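Local coordinates for 1,4-dihydroxy-2-naphthoyl-CoA hydrolase (Escherichia coli, PDB 1VH5), which hydrolyses 1,4-dihydroxy-2-naphthoyl-CoA to 1,4-dihydroxy-2-naphthoate and CoA in menaquinone biosynthesis, and also cleaves a wide range of other acyl-CoA thioesters, at residues 99-105 and 117-123; 81-87 and 132-138; 52-56 and 93-97; 22-28 and 62-66. Numbering follows the deposited sequence.

Overall arrangement
The four contacts belong to one hotdog fold, an antiparallel sheet curled around helix 57-74. Contacts 1 and 2 are strand pairings in that sheet, joined where strands 113-121 and 127-138 run side by side; their centres are 19 Å apart, and Ile118 CD1 lies 4.2 Å from Leu133 CB. Contact 4 lies on the helix, which carries Glu65, the probable nucleophile or proton acceptor. Ile87 of contact 2 reaches this residue (CD1 to Glu65 OE1, 3.7 Å), and Leu63 of contact 4 packs against Val100 of contact 1 (Leu63 CD2 to Val100 CG2, 4.0 Å). Contact 3 joins two loops, one with substrate-binding Arg93 and Ser94, about 28 Å from contact 2, centre to centre.

Contact 1 of 4, residues 99-105 and 117-123; sequences RVRGVCK and QIEIFDE
Gln117, Phe121 and Lys105 lose the most surface where strand 99-105 pairs with strand 117-121, antiparallel at 158° with axes 4.5 Å apart. Lys105 and Gln117 form a hydrogen-bonded pair, N to O 2.9 Å both ways. Their long side chains extend together, Lys105 CE 3.5 Å from Gln117 NE2, and a water accepts from Lys105 NZ (2.8 Å) and Gln117 NE2 (3.0 Å); at this exposed end long polar side chains can reach solvent. The register continues through Val103-Glu119 and Arg101-Phe121, with Arg101 N to Phe121 O 2.8 Å. Phe121, chi1 m, lies on the same face as Val103, whose t rotamer brings CG2 3.9 Å from Phe121 CE1. On the other face, Cys104, Ile118 and Ile120 are buried against helix 57-74, on the side of the hotdog sheet that wraps the helix. Gly102, also buried, leaves space there: a CB would crowd Ile118 CG2. Beyond the strand, Glu123 turns back, its OE2 accepting from Arg99 N at 2.9 Å.

Contact 2 of 4, residues 81-87 and 132-138; sequences KVVGLEI and RLTTAIL
Backbone hydrogen bonds set the frame: strands 81-87 and 132-138 run antiparallel at 143°, axes 4.5 Å apart. Lys81 pairs with Leu138 (Lys81 N to Leu138 O 2.9 Å, Leu138 N to Lys81 O 2.7 Å) and Val83 with Ala136 (Val83 N to Ala136 O 2.9 Å, Ala136 N to Val83 O 2.8 Å). The register then slips by one. Leu85 N (2.9 Å) and, weakly, Glu86 N (3.4 Å) both donate to Thr134 O, and Thr134 N returns a bond to Glu86 O (2.9 Å). Leu85 makes this possible with phi/psi of -101/-49°, far from extended.

Apolar contacts occupy both faces. Val83 CG2 meets Leu138 CD1 at 3.3 Å, and Leu85 CD1 lies 4.0 Å from Ala136 CB, whose small methyl leaves room for the leucine. On the opposite face Ile87 and Leu133 are buried, Ile87 CB 4.1 Å from Leu133 CD1, and Ile87 packs on Val61 and Glu65 of helix 57-74; toward the other end Val82 CG1 lies 4.2 Å from Ile137 CG1.

One water links Glu86 OE1 (2.8 Å) and Thr134 OG1 (2.7 Å); Glu86 OE1 also bonds Asn88.

Glu86 and Ile87 pair with a strand of the second subunit, continuing the sheet across the dimer. Here a classic beta bulge sits beside substrate-binding Gly84 in a hotdog thioesterase.

Contact 3 of 4, residues 52-56 and 93-97; sequences FGLLH and RSARE
A small loop-to-loop contact at the protein surface joins residues 52-56, leading into helix 57-74, to residues 93-97, between strands 81-91 and 99-106. Neither segment is regular; Leu54 faces Arg96 (CA-CA 4.7 Å) and Leu55 faces Ala95 (CA-CA 5.4 Å). One direct hydrogen bond joins them, from Leu55 N to Ala95 O at 2.8 Å and nearly straight (170°). A water completes the link, donating to Leu55 O (2.7 Å) and accepting from Ala95 N (3.1 Å). Gly53 turns the chain beforehand at phi/psi 87/7°, where a CB would collide with the preceding carbonyl. Leu54, chi1 m, spreads across the other loop, with CD1 3.8 Å from Ser94 CB and CD2 4.1 Å from Arg96 CB. Leu55 CB lies 4.2 Å from Ala95 CB, small enough to let the backbones approach. Arg93 and Ser94 belong to the substrate-binding site. His56 NE2 bonds Ser66 of the second subunit, while its ND1 accepts from Gly58 N, N-capping helix 57-74. Beside this helix start, Leu55 and Ala95 both rest on Val100 of strand 99-106.

Contact 4 of 4, residues 22-28 and 62-66; sequences MVGFLDI and VLAES
Val62 is the bump at the middle of this interface, its CA-to-CB bond directed at residues 22-28 and its chi1 t. Three apolar side chains make the hollow that receives it: Leu26 CD1 lies 3.8 Å and Ile28 CD1 3.9 Å from Val62 CG1, while Met22 CE, at the end of a long flexible arm, comes 3.9 Å from Val62 CG2. The backbones come nearest at Val23-Ser66 and Ile28-Leu63, both CA-CA 7.1 Å. Ile28 also fills the space beside Leu63, its CG2 3.7 Å from Leu63 CD1. Segment 62-66 is part of the central helix of the hotdog fold; helix 22-25 ends in a Schellman motif, where Asp27 takes positive phi (60/38°) and Ile28 N bonds back to Val23 O (3.0 Å), swinging Ile28 toward the central helix. One turn on from Val62, compact Ser66 accommodates Val23, whose CG2 sits 3.3 Å from Ser66 OG. That hydroxyl donates to Val62 O (2.7 Å), and its oxygen is also hydrogen-bonded to His56 NE2 of the second subunit. Glu65, the probable catalytic residue, takes no part in this packing; its OE1 is hydrogen-bonded to His91 NE2 of the second subunit.

Contact 1 of 4, residues 99-105 and 117-123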
# COMPACT_ATOMS: atom_id res chain seq x y z
N ARG A 99 13.56 -11.03 -3.71
CA ARG A 99 12.13 -11.07 -3.44
C ARG A 99 11.95 -10.94 -1.96
O ARG A 99 12.76 -11.45 -1.20
CB ARG A 99 11.49 -12.38 -3.91
CG ARG A 99 11.61 -12.61 -5.43
CD ARG A 99 10.98 -13.91 -5.88
NE ARG A 99 9.51 -13.91 -5.76
CZ ARG A 99 8.69 -13.40 -6.66
NH1 ARG A 99 7.39 -13.46 -6.47
NH2 ARG A 99 9.17 -12.84 -7.77
N VAL A 100 10.89 -10.25 -1.56
CA VAL A 100 10.52 -10.25 -0.14
C VAL A 100 9.39 -11.21 0.08
O VAL A 100 8.69 -11.56 -0.85
CB VAL A 100 10.12 -8.81 0.37
CG1 VAL A 100 11.35 -7.92 0.37
CG2 VAL A 100 8.95 -8.22 -0.42
N ARG A 101 9.27 -11.67 1.33
CA ARG A 101 8.26 -12.67 1.67
C ARG A 101 7.33 -12.17 2.77
O ARG A 101 7.80 -11.80 3.85
CB ARG A 101 8.93 -13.96 2.11
CG ARG A 101 7.94 -15.11 2.46
CD ARG A 101 8.66 -16.36 3.02
NE ARG A 101 9.52 -16.91 1.99
CZ ARG A 101 9.17 -17.89 1.18
NH1 ARG A 101 10.01 -18.28 0.22
NH2 ARG A 101 7.98 -18.46 1.30
N GLY A 102 6.03 -12.18 2.50
CA GLY A 102 5.06 -11.90 3.55
C GLY A 102 4.55 -13.17 4.18
O GLY A 102 4.22 -14.14 3.47
N VAL A 103 4.48 -13.14 5.50
CA VAL A 103 4.03 -14.28 6.30
C VAL A 103 2.82 -13.77 7.09
O VAL A 103 2.96 -12.86 7.90
CB VAL A 103 5.13 -14.77 7.31
CG1 VAL A 103 4.62 -15.95 8.10
CG2 VAL A 103 6.45 -15.14 6.59
N CYS A 104 1.65 -14.34 6.82
CA CYS A 104 0.40 -13.82 7.38
C CYS A 104 -0.15 -14.85 8.37
O CYS A 104 -0.26 -16.05 8.03
CB CYS A 104 -0.58 -13.64 6.21
SG CYS A 104 -2.26 -13.13 6.65
N LYS A 105 -0.50 -14.40 9.57
CA LYS A 105 -1.11 -15.26 10.60
C LYS A 105 -2.33 -14.52 11.20
O LYS A 105 -2.36 -13.30 11.23
CB LYS A 105 -0.09 -15.59 11.70
CG LYS A 105 0.08 -14.49 12.76
CD LYS A 105 1.00 -14.99 13.86
CE LYS A 105 1.13 -13.94 14.96
NZ LYS A 105 2.10 -14.34 16.03
N GLN A 117 -2.11 -10.42 10.97
CA GLN A 117 -0.79 -9.82 11.08
C GLN A 117 0.04 -10.33 9.90
O GLN A 117 0.14 -11.56 9.65
CB GLN A 117 -0.15 -10.21 12.39
CG GLN A 117 1.23 -9.54 12.68
CD GLN A 117 1.58 -9.71 14.16
OE1 GLN A 117 1.08 -8.99 15.01
NE2 GLN A 117 2.38 -10.69 14.45
N ILE A 118 0.65 -9.41 9.14
CA ILE A 118 1.52 -9.82 8.07
C ILE A 118 2.90 -9.20 8.29
O ILE A 118 3.04 -7.97 8.36
CB ILE A 118 1.00 -9.43 6.67
CG1 ILE A 118 -0.47 -9.83 6.44
CG2 ILE A 118 1.97 -10.06 5.63
CD1 ILE A 118 -1.48 -8.79 6.95
N GLU A 119 3.92 -10.07 8.41
CA GLU A 119 5.29 -9.60 8.53
C GLU A 119 6.00 -9.88 7.21
O GLU A 119 5.82 -10.95 6.61
CB GLU A 119 6.00 -10.30 9.70
CG GLU A 119 5.52 -9.89 11.09
CD GLU A 119 6.25 -10.63 12.21
OE1 GLU A 119 6.58 -11.84 12.05
OE2 GLU A 119 6.50 -10.02 13.28
N ILE A 120 6.79 -8.91 6.75
CA ILE A 120 7.45 -9.04 5.45
C ILE A 120 8.94 -9.02 5.68
O ILE A 120 9.47 -8.13 6.33
CB ILE A 120 7.02 -7.90 4.54
CG1 ILE A 120 5.50 -8.00 4.31
CG2 ILE A 120 7.85 -7.91 3.20
CD1 ILE A 120 4.94 -6.84 3.65
N PHE A 121 9.62 -10.03 5.15
CA PHE A 121 11.05 -10.27 5.37
C PHE A 121 11.80 -10.22 4.05
O PHE A 121 11.26 -10.56 2.99
CB PHE A 121 11.31 -11.66 6.01
CG PHE A 121 10.58 -11.87 7.31
CD1 PHE A 121 9.24 -12.32 7.30
CD2 PHE A 121 11.19 -11.61 8.51
CE1 PHE A 121 8.54 -12.50 8.49
CE2 PHE A 121 10.49 -11.78 9.73
CZ PHE A 121 9.17 -12.25 9.70
N ASP A 122 13.06 -9.83 4.11
CA ASP A 122 13.92 -9.92 2.93
C ASP A 122 14.51 -11.33 2.81
O ASP A 122 14.23 -12.21 3.62
CB ASP A 122 15.00 -8.82 2.97
CG ASP A 122 16.00 -9.00 4.09
OD1 ASP A 122 16.68 -8.00 4.45
OD2 ASP A 122 16.20 -10.11 4.64
N GLU A 123 15.35 -11.55 1.78
CA GLU A 123 15.88 -12.89 1.50
C GLU A 123 16.80 -13.44 2.59
O GLU A 123 17.00 -14.66 2.68
CB GLU A 123 16.56 -12.94 0.13
CG GLU A 123 15.57 -12.68 -0.99
CD GLU A 123 16.12 -12.91 -2.38
OE1 GLU A 123 17.35 -12.70 -2.62
OE2 GLU A 123 15.30 -13.28 -3.25
O HOH W 1 15.12 -9.41 -0.30
O HOH W 2 3.07 -11.91 17.05

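Contact 2 of 4, residues 81-87 and 132-138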
# COMPACT_ATOMS: atom_id res chain seq x y z
N LYS A 81 -18.03 -13.19 2.16
CA LYS A 81 -16.81 -12.55 1.68
C LYS A 81 -16.27 -11.66 2.79
O LYS A 81 -16.90 -11.48 3.84
CB LYS A 81 -17.11 -11.71 0.42
CG LYS A 81 -17.78 -12.45 -0.75
CD LYS A 81 -17.90 -11.49 -1.92
CE LYS A 81 -18.74 -12.08 -3.05
NZ LYS A 81 -18.21 -11.69 -4.38
N VAL A 82 -15.07 -11.13 2.57
CA VAL A 82 -14.51 -10.14 3.49
C VAL A 82 -14.22 -8.84 2.78
O VAL A 82 -13.92 -8.84 1.57
CB VAL A 82 -13.23 -10.62 4.24
CG1 VAL A 82 -13.49 -11.95 4.96
CG2 VAL A 82 -12.04 -10.77 3.32
N VAL A 83 -14.30 -7.75 3.54
CA VAL A 83 -13.97 -6.42 3.03
C VAL A 83 -12.93 -5.82 3.98
O VAL A 83 -13.09 -5.87 5.20
CB VAL A 83 -15.27 -5.51 3.03
CG1 VAL A 83 -14.99 -4.08 2.55
CG2 VAL A 83 -16.36 -6.15 2.20
N GLY A 84 -11.85 -5.29 3.42
CA GLY A 84 -10.84 -4.60 4.21
C GLY A 84 -11.35 -3.29 4.77
O GLY A 84 -11.95 -2.49 4.08
N LEU A 85 -11.16 -3.09 6.07
CA LEU A 85 -11.50 -1.86 6.76
C LEU A 85 -10.31 -0.95 7.01
O LEU A 85 -10.41 0.24 6.76
CB LEU A 85 -12.20 -2.15 8.10
CG LEU A 85 -13.49 -2.96 8.05
CD1 LEU A 85 -13.88 -3.24 9.51
CD2 LEU A 85 -14.61 -2.29 7.27
N GLU A 86 -9.21 -1.49 7.56
CA GLU A 86 -8.11 -0.65 7.99
C GLU A 86 -6.87 -1.52 7.78
O GLU A 86 -6.85 -2.71 8.06
CB GLU A 86 -8.27 -0.26 9.46
CG GLU A 86 -7.48 0.99 9.91
CD GLU A 86 -6.05 0.74 10.41
OE1 GLU A 86 -5.62 -0.43 10.51
OE2 GLU A 86 -5.35 1.75 10.69
N ILE A 87 -5.79 -0.88 7.33
CA ILE A 87 -4.49 -1.52 7.28
C ILE A 87 -3.46 -0.55 7.83
O ILE A 87 -3.58 0.68 7.62
CB ILE A 87 -4.18 -1.96 5.85
CG1 ILE A 87 -2.91 -2.81 5.79
CG2 ILE A 87 -4.08 -0.73 4.87
CD1 ILE A 87 -2.85 -3.88 4.75
N ARG A 132 -0.71 -4.88 10.05
CA ARG A 132 -1.96 -5.49 10.49
C ARG A 132 -3.11 -5.06 9.58
O ARG A 132 -3.16 -3.91 9.19
CB ARG A 132 -2.30 -5.04 11.93
CG ARG A 132 -1.43 -5.63 13.05
CD ARG A 132 -2.03 -5.46 14.47
NE ARG A 132 -2.60 -4.12 14.70
CZ ARG A 132 -1.89 -3.07 15.08
NH1 ARG A 132 -2.46 -1.91 15.22
NH2 ARG A 132 -0.59 -3.14 15.33
N LEU A 133 -4.04 -5.99 9.26
CA LEU A 133 -5.21 -5.75 8.44
C LEU A 133 -6.43 -6.15 9.23
O LEU A 133 -6.47 -7.27 9.77
CB LEU A 133 -5.11 -6.60 7.15
CG LEU A 133 -6.35 -6.58 6.25
CD1 LEU A 133 -6.64 -5.23 5.60
CD2 LEU A 133 -6.31 -7.75 5.20
N THR A 134 -7.41 -5.26 9.31
CA THR A 134 -8.72 -5.56 9.87
C THR A 134 -9.73 -5.70 8.77
O THR A 134 -9.82 -4.80 7.93
CB THR A 134 -9.12 -4.43 10.85
OG1 THR A 134 -8.15 -4.34 11.90
CG2 THR A 134 -10.48 -4.72 11.52
N THR A 135 -10.50 -6.80 8.79
CA THR A 135 -11.58 -7.01 7.80
C THR A 135 -12.90 -7.17 8.48
O THR A 135 -12.98 -7.52 9.66
CB THR A 135 -11.34 -8.29 7.00
OG1 THR A 135 -11.42 -9.41 7.91
CG2 THR A 135 -9.95 -8.32 6.36
N ALA A 136 -13.94 -6.88 7.72
CA ALA A 136 -15.31 -7.25 8.12
C ALA A 136 -15.79 -8.41 7.27
O ALA A 136 -15.51 -8.48 6.07
CB ALA A 136 -16.25 -6.08 7.96
N ILE A 137 -16.54 -9.31 7.90
CA ILE A 137 -17.17 -10.40 7.17
C ILE A 137 -18.53 -9.95 6.65
O ILE A 137 -19.29 -9.32 7.38
CB ILE A 137 -17.26 -11.60 8.08
CG1 ILE A 137 -15.82 -12.07 8.46
CG2 ILE A 137 -18.05 -12.76 7.39
CD1 ILE A 137 -15.73 -13.02 9.62
N LEU A 138 -18.79 -10.22 5.37
CA LEU A 138 -20.06 -9.87 4.72
C LEU A 138 -20.80 -11.15 4.34
O LEU A 138 -20.19 -12.10 3.80
CB LEU A 138 -19.79 -9.03 3.48
CG LEU A 138 -19.39 -7.57 3.76
CD1 LEU A 138 -19.58 -6.72 2.54
CD2 LEU A 138 -20.17 -6.96 4.91
O HOH W 3 -5.80 -3.15 11.17

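Contact 3 of 4, residues 52-56 and 93-97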
# COMPACT_ATOMS: atom_id res chain seq x y z
N PHE A 52 14.36 5.96 -5.52
CA PHE A 52 15.73 5.83 -5.05
C PHE A 52 16.22 4.39 -5.05
O PHE A 52 17.27 4.09 -4.51
CB PHE A 52 15.85 6.54 -3.70
CG PHE A 52 15.33 7.95 -3.76
CD1 PHE A 52 16.10 8.95 -4.37
CD2 PHE A 52 14.05 8.26 -3.30
CE1 PHE A 52 15.64 10.25 -4.46
CE2 PHE A 52 13.56 9.57 -3.40
CZ PHE A 52 14.36 10.56 -3.99
N GLY A 53 15.46 3.51 -5.67
CA GLY A 53 15.91 2.14 -5.87
C GLY A 53 15.62 1.17 -4.73
O GLY A 53 16.09 0.04 -4.76
N LEU A 54 14.88 1.61 -3.73
CA LEU A 54 14.48 0.73 -2.65
C LEU A 54 13.03 0.30 -2.82
O LEU A 54 12.25 0.97 -3.47
CB LEU A 54 14.61 1.41 -1.30
CG LEU A 54 15.96 2.07 -0.97
CD1 LEU A 54 15.98 2.75 0.40
CD2 LEU A 54 17.06 1.05 -1.03
N LEU A 55 12.67 -0.82 -2.18
CA LEU A 55 11.28 -1.23 -2.17
C LEU A 55 10.37 -0.13 -1.67
O LEU A 55 10.64 0.46 -0.60
CB LEU A 55 11.14 -2.44 -1.25
CG LEU A 55 9.73 -3.02 -1.10
CD1 LEU A 55 9.11 -3.52 -2.38
CD2 LEU A 55 9.88 -4.12 0.01
N HIS A 56 9.32 0.15 -2.41
CA HIS A 56 8.36 1.18 -2.06
C HIS A 56 7.55 0.68 -0.86
O HIS A 56 7.03 -0.43 -0.87
CB HIS A 56 7.44 1.38 -3.26
CG HIS A 56 6.65 2.66 -3.23
ND1 HIS A 56 5.66 2.91 -2.30
CD2 HIS A 56 6.61 3.68 -4.12
CE1 HIS A 56 5.11 4.09 -2.57
NE2 HIS A 56 5.67 4.58 -3.67
N ARG A 93 12.96 -1.80 7.85
CA ARG A 93 14.21 -1.97 7.12
C ARG A 93 13.92 -1.90 5.63
O ARG A 93 12.90 -2.41 5.16
CB ARG A 93 14.83 -3.32 7.48
CG ARG A 93 16.12 -3.69 6.69
CD ARG A 93 16.65 -5.09 7.01
NE ARG A 93 17.24 -5.20 8.34
CZ ARG A 93 18.51 -4.91 8.63
NH1 ARG A 93 18.94 -5.04 9.87
NH2 ARG A 93 19.33 -4.47 7.68
N SER A 94 14.81 -1.27 4.88
CA SER A 94 14.67 -1.20 3.43
C SER A 94 15.08 -2.50 2.78
O SER A 94 15.74 -3.35 3.39
CB SER A 94 15.50 -0.05 2.89
OG SER A 94 16.89 -0.31 3.09
N ALA A 95 14.62 -2.69 1.54
CA ALA A 95 15.06 -3.83 0.73
C ALA A 95 15.39 -3.30 -0.66
O ALA A 95 14.81 -2.31 -1.09
CB ALA A 95 13.98 -4.89 0.66
N ARG A 96 16.31 -3.94 -1.37
CA ARG A 96 16.77 -3.37 -2.63
C ARG A 96 16.87 -4.36 -3.76
O ARG A 96 17.07 -3.96 -4.90
CB ARG A 96 18.12 -2.66 -2.44
CG ARG A 96 19.33 -3.62 -2.32
CD ARG A 96 20.02 -3.84 -3.66
NE ARG A 96 21.47 -4.06 -3.59
CZ ARG A 96 22.21 -4.35 -4.66
NH1 ARG A 96 23.52 -4.54 -4.52
NH2 ARG A 96 21.65 -4.45 -5.86
N GLU A 97 16.72 -5.65 -3.44
CA GLU A 97 16.88 -6.69 -4.46
C GLU A 97 16.25 -8.00 -4.02
O GLU A 97 15.74 -8.12 -2.90
CB GLU A 97 18.35 -6.88 -4.80
CG GLU A 97 19.12 -7.51 -3.66
CD GLU A 97 20.62 -7.28 -3.71
OE1 GLU A 97 21.22 -7.39 -4.81
OE2 GLU A 97 21.20 -6.99 -2.65
O HOH W 4 12.61 -0.31 1.13

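Contact 4 of 4, residues 22-28 and 62-66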
# COMPACT_ATOMS: atom_id res chain seq x y z
N MET A 22 -3.70 -6.37 -10.04
CA MET A 22 -2.46 -5.84 -9.46
C MET A 22 -1.53 -6.96 -8.97
O MET A 22 -0.31 -6.83 -9.09
CB MET A 22 -2.77 -4.87 -8.32
CG MET A 22 -1.51 -4.11 -7.79
SD MET A 22 -2.00 -2.83 -6.64
CE MET A 22 -0.69 -1.65 -6.95
N VAL A 23 -2.09 -8.00 -8.39
CA VAL A 23 -1.27 -9.09 -7.87
C VAL A 23 -0.42 -9.68 -9.03
O VAL A 23 0.79 -9.87 -8.88
CB VAL A 23 -2.13 -10.19 -7.17
CG1 VAL A 23 -1.38 -11.48 -7.13
CG2 VAL A 23 -2.44 -9.77 -5.71
N GLY A 24 -1.05 -9.91 -10.18
CA GLY A 24 -0.36 -10.41 -11.36
C GLY A 24 0.65 -9.41 -11.89
O GLY A 24 1.79 -9.77 -12.20
N PHE A 25 0.24 -8.15 -11.97
CA PHE A 25 1.11 -7.07 -12.46
C PHE A 25 2.40 -6.98 -11.68
O PHE A 25 3.46 -6.76 -12.25
CB PHE A 25 0.35 -5.74 -12.43
CG PHE A 25 1.09 -4.57 -13.06
CD1 PHE A 25 1.27 -4.50 -14.44
CD2 PHE A 25 1.54 -3.50 -12.28
CE1 PHE A 25 1.92 -3.43 -15.04
CE2 PHE A 25 2.21 -2.41 -12.88
CZ PHE A 25 2.39 -2.39 -14.26
N LEU A 26 2.32 -7.13 -10.35
CA LEU A 26 3.50 -7.01 -9.52
C LEU A 26 4.26 -8.33 -9.29
O LEU A 26 5.25 -8.36 -8.55
CB LEU A 26 3.16 -6.38 -8.16
CG LEU A 26 2.55 -4.98 -8.19
CD1 LEU A 26 2.35 -4.51 -6.72
CD2 LEU A 26 3.47 -3.99 -8.90
N ASP A 27 3.75 -9.42 -9.89
CA ASP A 27 4.36 -10.76 -9.70
C ASP A 27 4.37 -11.20 -8.25
O ASP A 27 5.33 -11.80 -7.79
CB ASP A 27 5.79 -10.79 -10.28
CG ASP A 27 6.37 -12.20 -10.40
OD1 ASP A 27 7.60 -12.34 -10.17
OD2 ASP A 27 5.66 -13.19 -10.73
N ILE A 28 3.29 -10.88 -7.54
CA ILE A 28 3.10 -11.48 -6.24
C ILE A 28 2.74 -12.96 -6.43
O ILE A 28 1.83 -13.27 -7.22
CB ILE A 28 2.03 -10.68 -5.47
CG1 ILE A 28 2.61 -9.30 -5.09
CG2 ILE A 28 1.61 -11.41 -4.19
CD1 ILE A 28 1.55 -8.25 -4.63
N VAL A 62 0.75 -3.35 -0.41
CA VAL A 62 0.06 -4.17 -1.41
C VAL A 62 0.24 -5.67 -1.12
O VAL A 62 -0.72 -6.44 -1.14
CB VAL A 62 0.55 -3.87 -2.85
CG1 VAL A 62 -0.12 -4.85 -3.83
CG2 VAL A 62 0.20 -2.43 -3.26
N LEU A 63 1.46 -6.07 -0.83
CA LEU A 63 1.73 -7.47 -0.52
C LEU A 63 0.92 -7.91 0.72
O LEU A 63 0.20 -8.94 0.69
CB LEU A 63 3.24 -7.73 -0.37
CG LEU A 63 3.62 -9.17 0.04
CD1 LEU A 63 3.19 -10.19 -1.04
CD2 LEU A 63 5.12 -9.24 0.27
N ALA A 64 0.99 -7.11 1.79
CA ALA A 64 0.29 -7.46 3.03
C ALA A 64 -1.20 -7.56 2.80
O ALA A 64 -1.85 -8.51 3.27
CB ALA A 64 0.58 -6.43 4.13
N GLU A 65 -1.80 -6.58 2.10
CA GLU A 65 -3.24 -6.60 1.91
C GLU A 65 -3.63 -7.73 0.98
O GLU A 65 -4.70 -8.33 1.15
CB GLU A 65 -3.76 -5.24 1.38
CG GLU A 65 -5.29 -5.21 1.29
CD GLU A 65 -5.92 -3.87 1.56
OE1 GLU A 65 -5.27 -2.97 2.15
OE2 GLU A 65 -7.08 -3.76 1.14
N SER A 66 -2.82 -8.02 -0.04
CA SER A 66 -3.15 -9.12 -0.98
C SER A 66 -3.20 -10.46 -0.25
O SER A 66 -4.07 -11.29 -0.54
CB SER A 66 -2.08 -9.20 -2.06
OG SER A 66 -2.09 -8.04 -2.89